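Local coordinates for esterase (uncultured bacterium pCosCE1, PDB 7ATL), which hydrolyses carboxylic esters as a family VIII carboxylesterase of beta-lactamase fold, and also transfers acyl groups as a promiscuous acyltransferase, at residues Q60-I71 against G263-V274; W339-W347 against V358-M368. All blocks are in the same frame, centred on the assembly; numbering follows the deposited sequence.

Going from the N terminus, the chain first passes through 60-71, a short strand running into the start of helix 67-80. Contact 1 closes a loop of 191 residues, many of them helical, when 263-274 returns to pair with that strand and begin helix 271-283. Contact 2 opens only afterwards and is local: strands 345-350 and 355-361 form a hairpin in the seven-stranded antiparallel sheet, and the chain beyond it folds back on the turn at 341-344. The two contacts therefore follow in series, neither nested nor crossed. They meet where Arg62 O accepts from His345 NE2, joining the two-stranded sheet and the helix start that carries a probable SxxK motif to the large sheet.

Contact 1: Q60-I71 against G263-V274; sequences QFRLSSVSKPYI and GGAGMVGDADDV
Ser67 and Met267 meet at the middle of the contact, where Met267 N donates to Ser67 OG over 3.0 Å. The same hydroxyl donates to Ser64 O at 2.6 Å, so it is gripped from both segments; chi1 of -52° sets OG beside its own backbone N and facing the 265-267 turn. With CG beside the backbone N (chi1 -55°) and the chain extended at chi2, Met267 SD comes 5.3 Å from the centroid of the Tyr70 ring in an oblique Met-aromatic contact, with Ile71 CD1 against the same sulfur. Beyond the ring, Tyr70 OH shares a water with Asp270 O, and Val274 CG2 packs crosswise against CE2. On the other flank the Lys68 chain, bent at its last torsion, brings NZ to Gly264 O at 2.8 Å, and Tyr123 OH also bonds NZ. Ser65 OG, 2.9 Å from Lys68 NZ, is bonded to Tyr171 and to a pentaethylene glycol molecule. An antiparallel pairing frames all this: Phe61 and Gly269 exchange two backbone bonds, and Leu63 N donates to Met267 O at 2.9 Å. Leu63 CD1 lies on the Val268-Gly269 backbone, 3.6 Å from Gly269 N. Farther out, Asp270 caps helix 271-283 through Asp273 N and pairs with Arg205. Ser65 and Lys68 fit the SxxK pattern of the beta-lactamase fold, in which the serine is the probable nucleophile; a backbone carbonyl and a tyrosine hydroxyl would together fix the lysine amine beside it.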
# COMPACT_ATOMS: atom_id res chain seq x y z
N GLN A 60 13.42 9.14 0.46
CA GLN A 60 12.28 8.56 1.21
C GLN A 60 10.97 9.10 0.62
O GLN A 60 10.94 10.27 0.14
CB GLN A 60 12.40 8.88 2.70
CG GLN A 60 11.77 7.83 3.58
CD GLN A 60 11.55 8.29 5.00
OE1 GLN A 60 11.32 9.47 5.27
NE2 GLN A 60 11.57 7.33 5.92
N PHE A 61 9.93 8.27 0.65
CA PHE A 61 8.60 8.66 0.15
C PHE A 61 7.54 8.48 1.24
O PHE A 61 7.71 7.67 2.17
CB PHE A 61 8.20 7.84 -1.07
CG PHE A 61 9.03 8.06 -2.30
CD1 PHE A 61 10.27 7.47 -2.42
CD2 PHE A 61 8.55 8.82 -3.34
CE1 PHE A 61 11.03 7.64 -3.56
CE2 PHE A 61 9.32 9.02 -4.48
CZ PHE A 61 10.56 8.43 -4.59
N ARG A 62 6.49 9.27 1.12
CA ARG A 62 5.18 8.96 1.74
C ARG A 62 4.66 7.74 1.00
O ARG A 62 4.60 7.81 -0.24
CB ARG A 62 4.24 10.17 1.62
CG ARG A 62 4.73 11.40 2.37
CD ARG A 62 3.93 12.64 2.07
NE ARG A 62 4.52 13.80 2.73
CZ ARG A 62 5.55 14.51 2.27
NH1 ARG A 62 6.14 14.21 1.12
NH2 ARG A 62 5.98 15.54 2.97
N LEU A 63 4.31 6.67 1.72
CA LEU A 63 4.01 5.35 1.09
C LEU A 63 2.52 5.15 0.80
O LEU A 63 2.26 4.35 -0.07
CB LEU A 63 4.56 4.24 1.98
CG LEU A 63 6.09 4.16 2.02
CD1 LEU A 63 6.55 3.07 2.97
CD2 LEU A 63 6.65 3.92 0.63
N SER A 64 1.60 5.89 1.45
CA SER A 64 0.12 5.64 1.49
C SER A 64 -0.13 4.12 1.56
O SER A 64 0.41 3.50 2.49
CB SER A 64 -0.63 6.35 0.36
OG SER A 64 -0.05 6.11 -0.92
N SER A 65 -0.85 3.51 0.61
CA SER A 65 -1.26 2.09 0.72
C SER A 65 -0.08 1.12 0.57
O SER A 65 -0.27 -0.07 0.82
CB SER A 65 -2.34 1.74 -0.22
OG SER A 65 -3.55 2.37 0.17
N VAL A 66 1.12 1.58 0.24
CA VAL A 66 2.30 0.68 0.30
C VAL A 66 2.57 0.33 1.76
O VAL A 66 3.30 -0.63 1.99
CB VAL A 66 3.53 1.25 -0.43
CG1 VAL A 66 4.74 0.33 -0.31
CG2 VAL A 66 3.19 1.51 -1.89
N SER A 67 1.90 1.00 2.70
CA SER A 67 1.88 0.65 4.15
C SER A 67 1.24 -0.75 4.37
O SER A 67 1.64 -1.45 5.32
CB SER A 67 1.14 1.72 4.97
OG SER A 67 1.63 3.04 4.74
N LYS A 68 0.27 -1.13 3.56
CA LYS A 68 -0.56 -2.35 3.78
C LYS A 68 0.26 -3.64 3.74
O LYS A 68 0.14 -4.48 4.64
CB LYS A 68 -1.71 -2.35 2.76
CG LYS A 68 -2.71 -1.25 3.06
CD LYS A 68 -3.87 -1.20 2.12
CE LYS A 68 -5.00 -0.36 2.70
NZ LYS A 68 -4.78 1.09 2.49
N PRO A 69 1.07 -3.92 2.69
CA PRO A 69 1.83 -5.16 2.64
C PRO A 69 2.83 -5.27 3.80
O PRO A 69 3.01 -6.36 4.31
CB PRO A 69 2.49 -5.18 1.27
CG PRO A 69 2.40 -3.76 0.80
CD PRO A 69 1.18 -3.16 1.44
N TYR A 70 3.39 -4.13 4.23
CA TYR A 70 4.24 -4.01 5.44
C TYR A 70 3.49 -4.57 6.66
O TYR A 70 4.07 -5.41 7.38
CB TYR A 70 4.69 -2.57 5.64
CG TYR A 70 5.99 -2.24 4.94
CD1 TYR A 70 7.14 -2.97 5.17
CD2 TYR A 70 6.07 -1.21 4.01
CE1 TYR A 70 8.33 -2.69 4.54
CE2 TYR A 70 7.25 -0.91 3.36
CZ TYR A 70 8.38 -1.64 3.64
OH TYR A 70 9.55 -1.35 3.00
N ILE A 71 2.27 -4.11 6.93
CA ILE A 71 1.55 -4.45 8.19
C ILE A 71 0.89 -5.82 8.01
O ILE A 71 0.81 -6.58 9.03
CB ILE A 71 0.58 -3.35 8.63
CG1 ILE A 71 1.28 -2.00 8.76
CG2 ILE A 71 -0.12 -3.73 9.93
CD1 ILE A 71 2.36 -1.97 9.79
N GLY A 263 -1.80 1.96 9.77
CA GLY A 263 -1.34 0.73 9.10
C GLY A 263 -1.70 0.68 7.62
O GLY A 263 -0.92 0.08 6.85
N GLY A 264 -2.82 1.27 7.23
CA GLY A 264 -3.27 1.33 5.83
C GLY A 264 -2.59 2.40 4.99
O GLY A 264 -2.59 2.23 3.76
N ALA A 265 -2.11 3.52 5.56
CA ALA A 265 -1.72 4.67 4.71
C ALA A 265 -0.70 5.63 5.34
O ALA A 265 -0.31 6.60 4.66
CB ALA A 265 -2.97 5.40 4.27
N GLY A 266 -0.21 5.38 6.55
CA GLY A 266 0.54 6.40 7.29
C GLY A 266 2.06 6.28 7.24
O GLY A 266 2.74 7.10 7.95
N MET A 267 2.61 5.31 6.52
CA MET A 267 4.07 5.03 6.64
C MET A 267 4.88 5.84 5.60
O MET A 267 4.31 6.37 4.63
CB MET A 267 4.37 3.53 6.50
CG MET A 267 3.60 2.67 7.48
SD MET A 267 4.07 0.93 7.46
CE MET A 267 5.70 1.04 8.18
N VAL A 268 6.19 5.91 5.86
CA VAL A 268 7.25 6.51 5.00
C VAL A 268 8.36 5.47 4.84
O VAL A 268 8.54 4.65 5.77
CB VAL A 268 7.81 7.80 5.63
CG1 VAL A 268 6.76 8.90 5.63
CG2 VAL A 268 8.36 7.58 7.03
N GLY A 269 9.08 5.49 3.71
CA GLY A 269 10.16 4.54 3.43
C GLY A 269 10.75 4.69 2.04
O GLY A 269 10.11 5.35 1.17
N ASP A 270 11.92 4.09 1.83
CA ASP A 270 12.66 4.15 0.55
C ASP A 270 12.33 2.91 -0.27
O ASP A 270 11.76 1.97 0.26
CB ASP A 270 14.16 4.38 0.77
CG ASP A 270 14.88 3.24 1.46
OD1 ASP A 270 14.26 2.17 1.57
OD2 ASP A 270 16.06 3.45 1.87
N ALA A 271 12.66 2.96 -1.56
CA ALA A 271 12.37 1.91 -2.55
C ALA A 271 13.07 0.60 -2.15
O ALA A 271 12.41 -0.45 -2.22
CB ALA A 271 12.80 2.42 -3.91
N ASP A 272 14.32 0.64 -1.70
CA ASP A 272 15.11 -0.59 -1.37
C ASP A 272 14.46 -1.34 -0.22
O ASP A 272 14.58 -2.58 -0.22
CB ASP A 272 16.57 -0.30 -1.05
CG ASP A 272 17.34 -0.05 -2.33
OD1 ASP A 272 17.65 -1.04 -2.98
OD2 ASP A 272 17.52 1.12 -2.72
N ASP A 273 13.87 -0.63 0.75
CA ASP A 273 13.16 -1.29 1.88
C ASP A 273 11.93 -1.98 1.28
O ASP A 273 11.71 -3.12 1.59
CB ASP A 273 12.87 -0.33 3.04
CG ASP A 273 14.04 0.00 3.98
OD1 ASP A 273 15.07 -0.70 3.96
OD2 ASP A 273 13.89 0.97 4.73
N VAL A 274 11.24 -1.35 0.33
CA VAL A 274 10.03 -1.96 -0.29
C VAL A 274 10.43 -3.20 -1.09
O VAL A 274 9.66 -4.18 -1.10
CB VAL A 274 9.28 -0.92 -1.16
CG1 VAL A 274 8.12 -1.53 -1.94
CG2 VAL A 274 8.82 0.25 -0.32
O HOH W 1 2.14 7.81 4.08
O HOH W 2 9.81 1.27 2.53

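Contact 2: W339-W347 against V358-M368; sequences WGGVYGHSW and VALTNTAFEGM
Val358 faces Trp347 across the hairpin, CG2 lying 4.5 Å from Trp347 CB. Ala359 and Ser346 follow as a hydrogen-bonded antiparallel pair: Ala359 N donates to Ser346 O at 3.0 Å and its O accepts from Ser346 N, while Ser346 OG reaches over Ala359 CB and donates to a water shared with Ala359 O and Gly367 O. Leu360 puts CD2 over one face of the His345 imidazole, a CH-pi contact 3.9 Å from the ring centroid. At the edge of that ring Thr361 N donates to His345 ND1 at 3.3 Å, exactly in plane. Thr361 OG1 donates to Gly344 O at 2.8 Å, in the carbonyl plane and on a lone pair, and accepts from Thr363 N in an ST turn. The helix start then brings Gly367 CA to 3.4 Å from Gly344 O. Met368, extended through chi1 (171°) and chi2, lies alongside Val342, with SD 3.9 Å from Val342 CG1. Next to Met368 CB, Gly341 O accepts from both Gly344 N and His345 N in a classic beta bulge. With ND1 accepting from Thr361, the imidazole proton probably sits on NE2, which donates to Arg62 O; face and edge contacts together hold the ring's rotation.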
# COMPACT_ATOMS: atom_id res chain seq x y z
N TRP A 339 0.09 -4.29 -5.84
CA TRP A 339 -0.74 -3.17 -5.34
C TRP A 339 0.04 -1.87 -5.54
O TRP A 339 1.11 -1.94 -6.20
CB TRP A 339 -1.13 -3.43 -3.88
CG TRP A 339 -2.43 -2.82 -3.50
CD1 TRP A 339 -2.63 -1.90 -2.52
CD2 TRP A 339 -3.72 -3.08 -4.08
NE1 TRP A 339 -3.94 -1.56 -2.46
CE2 TRP A 339 -4.64 -2.26 -3.41
CE3 TRP A 339 -4.19 -3.93 -5.09
CZ2 TRP A 339 -6.00 -2.25 -3.73
CZ3 TRP A 339 -5.53 -3.92 -5.41
CH2 TRP A 339 -6.42 -3.10 -4.73
N GLY A 340 -0.47 -0.74 -5.05
CA GLY A 340 0.14 0.58 -5.25
C GLY A 340 -0.07 1.51 -4.07
O GLY A 340 -0.22 0.99 -2.92
N GLY A 341 -0.10 2.82 -4.35
CA GLY A 341 -0.28 3.91 -3.37
C GLY A 341 -0.74 5.20 -4.03
O GLY A 341 -0.15 5.58 -5.05
N VAL A 342 -1.73 5.87 -3.47
CA VAL A 342 -2.27 7.11 -4.09
C VAL A 342 -1.15 8.15 -4.23
O VAL A 342 -1.25 8.93 -5.16
CB VAL A 342 -3.46 7.70 -3.32
CG1 VAL A 342 -4.59 6.71 -3.19
CG2 VAL A 342 -3.05 8.22 -1.95
N TYR A 343 -0.14 8.20 -3.37
CA TYR A 343 0.93 9.24 -3.49
C TYR A 343 1.71 9.06 -4.81
O TYR A 343 2.35 10.02 -5.25
CB TYR A 343 1.86 9.27 -2.27
CG TYR A 343 1.37 10.16 -1.15
CD1 TYR A 343 1.23 11.53 -1.34
CD2 TYR A 343 1.06 9.65 0.10
CE1 TYR A 343 0.80 12.36 -0.33
CE2 TYR A 343 0.64 10.48 1.13
CZ TYR A 343 0.51 11.83 0.91
OH TYR A 343 0.08 12.67 1.90
N GLY A 344 1.70 7.85 -5.38
CA GLY A 344 2.10 7.61 -6.78
C GLY A 344 2.96 6.37 -6.93
O GLY A 344 4.01 6.50 -7.52
N HIS A 345 2.54 5.21 -6.43
CA HIS A 345 3.42 4.00 -6.38
C HIS A 345 2.73 2.79 -7.00
O HIS A 345 1.46 2.74 -7.01
CB HIS A 345 3.89 3.67 -4.96
CG HIS A 345 4.29 4.84 -4.12
ND1 HIS A 345 5.13 5.83 -4.57
CD2 HIS A 345 3.95 5.16 -2.85
CE1 HIS A 345 5.31 6.71 -3.59
NE2 HIS A 345 4.58 6.33 -2.53
N SER A 346 3.54 1.87 -7.54
CA SER A 346 3.15 0.50 -7.94
C SER A 346 4.24 -0.47 -7.48
O SER A 346 5.38 -0.05 -7.28
CB SER A 346 2.85 0.38 -9.41
OG SER A 346 3.97 0.72 -10.20
N TRP A 347 3.86 -1.71 -7.21
CA TRP A 347 4.82 -2.80 -6.94
C TRP A 347 4.16 -4.13 -7.30
O TRP A 347 2.93 -4.22 -7.31
CB TRP A 347 5.31 -2.77 -5.48
CG TRP A 347 4.21 -3.03 -4.50
CD1 TRP A 347 3.48 -2.09 -3.84
CD2 TRP A 347 3.70 -4.32 -4.09
NE1 TRP A 347 2.56 -2.71 -3.03
CE2 TRP A 347 2.65 -4.07 -3.17
CE3 TRP A 347 4.01 -5.65 -4.40
CZ2 TRP A 347 1.92 -5.10 -2.57
CZ3 TRP A 347 3.29 -6.66 -3.79
CH2 TRP A 347 2.26 -6.39 -2.89
N VAL A 358 9.56 -2.42 -8.08
CA VAL A 358 9.14 -1.30 -7.19
C VAL A 358 9.24 0.00 -8.00
O VAL A 358 10.33 0.29 -8.54
CB VAL A 358 9.98 -1.25 -5.91
CG1 VAL A 358 9.74 0.05 -5.16
CG2 VAL A 358 9.73 -2.44 -5.01
N ALA A 359 8.16 0.75 -8.08
CA ALA A 359 8.08 2.01 -8.85
C ALA A 359 7.48 3.09 -7.97
O ALA A 359 6.24 3.26 -7.99
CB ALA A 359 7.26 1.75 -10.08
N LEU A 360 8.31 3.75 -7.16
CA LEU A 360 7.89 4.86 -6.27
C LEU A 360 7.98 6.16 -7.04
O LEU A 360 9.01 6.37 -7.69
CB LEU A 360 8.80 4.89 -5.03
CG LEU A 360 8.78 3.61 -4.18
CD1 LEU A 360 9.44 3.87 -2.83
CD2 LEU A 360 7.37 3.07 -3.97
N THR A 361 6.93 6.98 -7.03
CA THR A 361 6.97 8.35 -7.61
C THR A 361 6.44 9.35 -6.58
O THR A 361 5.88 8.95 -5.56
CB THR A 361 6.21 8.51 -8.94
OG1 THR A 361 4.87 8.93 -8.72
CG2 THR A 361 6.22 7.26 -9.80
N ASN A 362 6.63 10.62 -6.87
CA ASN A 362 6.21 11.73 -6.00
C ASN A 362 5.06 12.42 -6.72
O ASN A 362 4.82 13.57 -6.42
CB ASN A 362 7.38 12.66 -5.71
CG ASN A 362 7.90 13.34 -6.97
OD1 ASN A 362 7.35 13.16 -8.06
ND2 ASN A 362 8.93 14.15 -6.82
N THR A 363 4.39 11.72 -7.63
CA THR A 363 3.33 12.29 -8.49
C THR A 363 2.05 11.44 -8.40
O THR A 363 1.98 10.37 -9.00
CB THR A 363 3.87 12.42 -9.91
OG1 THR A 363 5.04 13.24 -9.81
CG2 THR A 363 2.87 13.02 -10.87
N ALA A 364 1.04 11.94 -7.68
CA ALA A 364 -0.32 11.36 -7.63
C ALA A 364 -1.19 12.06 -8.67
O ALA A 364 -1.10 13.28 -8.80
CB ALA A 364 -0.85 11.57 -6.23
N PHE A 365 -2.01 11.34 -9.44
CA PHE A 365 -2.18 9.91 -9.39
C PHE A 365 -1.44 9.22 -10.55
O PHE A 365 -1.69 8.03 -10.72
CB PHE A 365 -3.67 9.58 -9.46
CG PHE A 365 -4.47 10.35 -8.43
CD1 PHE A 365 -4.48 9.94 -7.11
CD2 PHE A 365 -5.14 11.51 -8.78
CE1 PHE A 365 -5.16 10.67 -6.15
CE2 PHE A 365 -5.83 12.23 -7.83
CZ PHE A 365 -5.84 11.81 -6.51
N GLU A 366 -0.57 9.91 -11.30
CA GLU A 366 0.07 9.29 -12.50
C GLU A 366 0.84 8.04 -12.04
O GLU A 366 0.65 6.99 -12.64
CB GLU A 366 0.92 10.30 -13.28
CG GLU A 366 1.67 9.72 -14.49
CD GLU A 366 0.86 9.17 -15.66
OE1 GLU A 366 -0.30 9.56 -15.84
OE2 GLU A 366 1.42 8.35 -16.42
N GLY A 367 1.61 8.12 -10.96
CA GLY A 367 2.42 6.99 -10.47
C GLY A 367 1.60 5.77 -10.04
O GLY A 367 2.18 4.67 -9.96
N MET A 368 0.32 5.94 -9.72
CA MET A 368 -0.51 4.84 -9.16
C MET A 368 -1.35 4.26 -10.28
O MET A 368 -1.32 3.02 -10.47
CB MET A 368 -1.44 5.34 -8.06
CG MET A 368 -2.44 4.28 -7.63
SD MET A 368 -3.73 4.91 -6.55
CE MET A 368 -4.81 5.77 -7.70
O HOH W 3 -0.48 1.41 -8.56
O HOH W 4 4.54 3.37 -10.20